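Local coordinates for protein AF1502 (Archaeoglobus fulgidus, PDB 5A1Q) that is of unknown function but represents the STAC domain, which is associated with transmembrane solute transport and two-component signal transduction systems, at residues A[16-21]-A[58-63]. Sequence-based numbering, arbitrary orientation.
Sequences KEIGPI and EYVEIV
Glu17 and Ile18, in the last turn of helix 7-18, pack against Tyr59, Ile62 and Val63 near the start of helix 57-70, a helix-helix contact between the first and last helices of this small four-helix domain. Glu17 and Tyr59 are the point of closest backbone approach, their CA atoms 5.7 Å apart. The Glu17 chain reaches across helix 57-70 by its carbon atoms first: CB lies 3.9 Å from Tyr59 CB, and CG slides past Val63, 4.0 Å from its CG2. With CG anti to the carbonyl carbon (chi1 -67°) and the chain bent at chi2, the carboxylate comes to rest against Ile62; the two side chains cross at about a right angle, and Glu17 CD is 3.6 Å from Ile62 CG2. Glu17 OE1 touches Ile62 CD1 and, at 3.8 Å, Tyr59 CD1, with carboxylate and ring planes tilted by 29°. Glu17 OE2 forms a salt bridge with Arg66, one turn beyond Ile62 on helix 57-70. Beside Glu17, Ile18 CG1 lies 3.7 Å from Tyr59 CB, while Ile18 CD1 extends to 4.3 Å from CG2 of Val60, a buried residue that also packs on Leu47 and Leu50 of helix 43-51. After Ile18 the chain turns away: Gly19, with positive phi, is the first residue to leave the helical conformation. An alanine in place of Glu17 would probably leave Arg66 without this carboxylate partner and uncover the methyl groups of Ile62. The contact is thus apolar along the Glu17 stem and around Ile18, and its charge sits at the carboxylate end of Glu17, where the salt bridge to Arg66 is likely to offset the cost of setting a carboxylate against hydrocarbon.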
loop_
_atom_site.group_PDB
_atom_site.type_symbol
_atom_site.label_atom_id
_atom_site.label_comp_id
_atom_site.label_asym_id
_atom_site.label_seq_id
_atom_site.Cartn_x
_atom_site.Cartn_y
_atom_site.Cartn_z
ATOM N N LYS A 16 -13.817 -6.168 -12.174
ATOM C CA LYS A 16 -15.073 -6.915 -12.057
ATOM C C LYS A 16 -15.772 -6.613 -10.721
ATOM O O LYS A 16 -17.016 -6.556 -10.669
ATOM C CB LYS A 16 -14.807 -8.419 -12.212
ATOM C CG LYS A 16 -15.979 -9.268 -12.659
ATOM C CD LYS A 16 -15.529 -10.305 -13.674
ATOM C CE LYS A 16 -15.315 -9.677 -15.050
ATOM N NZ LYS A 16 -14.504 -10.535 -15.957
ATOM N N GLU A 17 -15.007 -6.500 -9.639
ATOM C CA GLU A 17 -15.561 -6.252 -8.296
ATOM C C GLU A 17 -15.764 -4.752 -7.933
ATOM O O GLU A 17 -16.800 -4.373 -7.359
ATOM C CB GLU A 17 -14.661 -6.931 -7.247
ATOM C CG GLU A 17 -14.668 -8.448 -7.305
ATOM C CD GLU A 17 -16.052 -8.995 -7.066
ATOM O OE1 GLU A 17 -16.709 -8.531 -6.117
ATOM O OE2 GLU A 17 -16.497 -9.829 -7.863
ATOM N N ILE A 18 -14.817 -3.907 -8.331
ATOM C CA ILE A 18 -14.597 -2.545 -7.805
ATOM C C ILE A 18 -14.929 -1.442 -8.862
ATOM O O ILE A 18 -15.094 -0.247 -8.527
ATOM C CB ILE A 18 -13.131 -2.419 -7.286
ATOM C CG1 ILE A 18 -12.945 -3.228 -5.943
ATOM C CG2 ILE A 18 -12.674 -1.005 -7.089
ATOM C CD1 ILE A 18 -11.481 -3.635 -5.706
ATOM N N GLY A 19 -14.986 -1.791 -10.135
ATOM C CA GLY A 19 -15.203 -0.825 -11.214
ATOM C C GLY A 19 -13.933 -0.202 -11.708
ATOM O O GLY A 19 -12.808 -0.541 -11.265
ATOM N N PRO A 20 -14.075 0.784 -12.618
ATOM C CA PRO A 20 -12.908 1.392 -13.271
ATOM C C PRO A 20 -11.802 1.939 -12.343
ATOM O O PRO A 20 -10.610 1.945 -12.686
ATOM C CB PRO A 20 -13.565 2.490 -14.144
ATOM C CG PRO A 20 -14.912 2.041 -14.395
ATOM C CD PRO A 20 -15.338 1.212 -13.228
ATOM N N ILE A 21 -12.193 2.424 -11.156
ATOM C CA ILE A 21 -11.259 2.973 -10.195
ATOM C C ILE A 21 -10.207 1.955 -9.726
ATOM O O ILE A 21 -9.215 2.324 -9.175
ATOM C CB ILE A 21 -12.005 3.615 -9.001
ATOM C CG1 ILE A 21 -11.110 4.511 -8.181
ATOM C CG2 ILE A 21 -12.682 2.611 -8.142
ATOM C CD1 ILE A 21 -10.895 5.855 -8.751
ATOM N N GLU A 58 -13.616 -6.455 1.290
ATOM C CA GLU A 58 -14.442 -7.611 0.897
ATOM C C GLU A 58 -14.260 -7.957 -0.568
ATOM O O GLU A 58 -14.179 -9.141 -0.966
ATOM C CB GLU A 58 -15.917 -7.327 1.177
ATOM C CG GLU A 58 -16.727 -8.609 1.169
ATOM C CD GLU A 58 -18.203 -8.382 1.326
ATOM O OE1 GLU A 58 -18.866 -8.146 0.290
ATOM O OE2 GLU A 58 -18.688 -8.456 2.483
ATOM N N TYR A 59 -14.162 -6.932 -1.387
ATOM C CA TYR A 59 -14.066 -7.110 -2.822
ATOM C C TYR A 59 -12.711 -7.736 -3.181
ATOM O O TYR A 59 -12.605 -8.592 -4.050
ATOM C CB TYR A 59 -14.274 -5.753 -3.549
ATOM C CG TYR A 59 -15.562 -5.099 -3.158
ATOM C CD1 TYR A 59 -16.733 -5.473 -3.807
ATOM C CD2 TYR A 59 -15.664 -4.226 -2.060
ATOM C CE1 TYR A 59 -17.954 -4.945 -3.443
ATOM C CE2 TYR A 59 -16.884 -3.682 -1.706
ATOM C CZ TYR A 59 -18.021 -4.060 -2.399
ATOM O OH TYR A 59 -19.248 -3.542 -2.052
ATOM N N VAL A 60 -11.635 -7.297 -2.506
ATOM C CA VAL A 60 -10.303 -7.876 -2.723
ATOM C C VAL A 60 -10.264 -9.343 -2.257
ATOM O O VAL A 60 -9.620 -10.182 -2.915
ATOM C CB VAL A 60 -9.225 -7.002 -2.032
ATOM C CG1 VAL A 60 -7.849 -7.664 -2.147
ATOM C CG2 VAL A 60 -9.274 -5.614 -2.589
ATOM N N GLU A 61 -10.956 -9.693 -1.159
ATOM C CA GLU A 61 -11.051 -11.040 -0.634
ATOM C C GLU A 61 -11.689 -11.907 -1.736
ATOM O O GLU A 61 -11.253 -13.035 -2.004
ATOM C CB GLU A 61 -11.881 -11.056 0.704
ATOM C CG GLU A 61 -11.097 -10.485 1.914
ATOM C CD GLU A 61 -11.811 -10.235 3.260
ATOM O OE1 GLU A 61 -13.056 -10.050 3.348
ATOM O OE2 GLU A 61 -11.064 -10.176 4.276
ATOM N N ILE A 62 -12.742 -11.385 -2.374
ATOM C CA ILE A 62 -13.419 -12.132 -3.463
ATOM C C ILE A 62 -12.415 -12.407 -4.639
ATOM O O ILE A 62 -12.338 -13.538 -5.128
ATOM C CB ILE A 62 -14.705 -11.407 -3.929
ATOM C CG1 ILE A 62 -15.735 -11.510 -2.807
ATOM C CG2 ILE A 62 -15.163 -12.038 -5.270
ATOM C CD1 ILE A 62 -16.956 -10.661 -3.013
ATOM N N VAL A 63 -11.642 -11.382 -5.029
ATOM C CA VAL A 63 -10.612 -11.619 -6.081
ATOM C C VAL A 63 -9.617 -12.650 -5.645
ATOM O O VAL A 63 -9.331 -13.576 -6.391
ATOM C CB VAL A 63 -9.867 -10.312 -6.395
ATOM C CG1 VAL A 63 -8.707 -10.548 -7.377
ATOM C CG2 VAL A 63 -10.799 -9.299 -7.006
#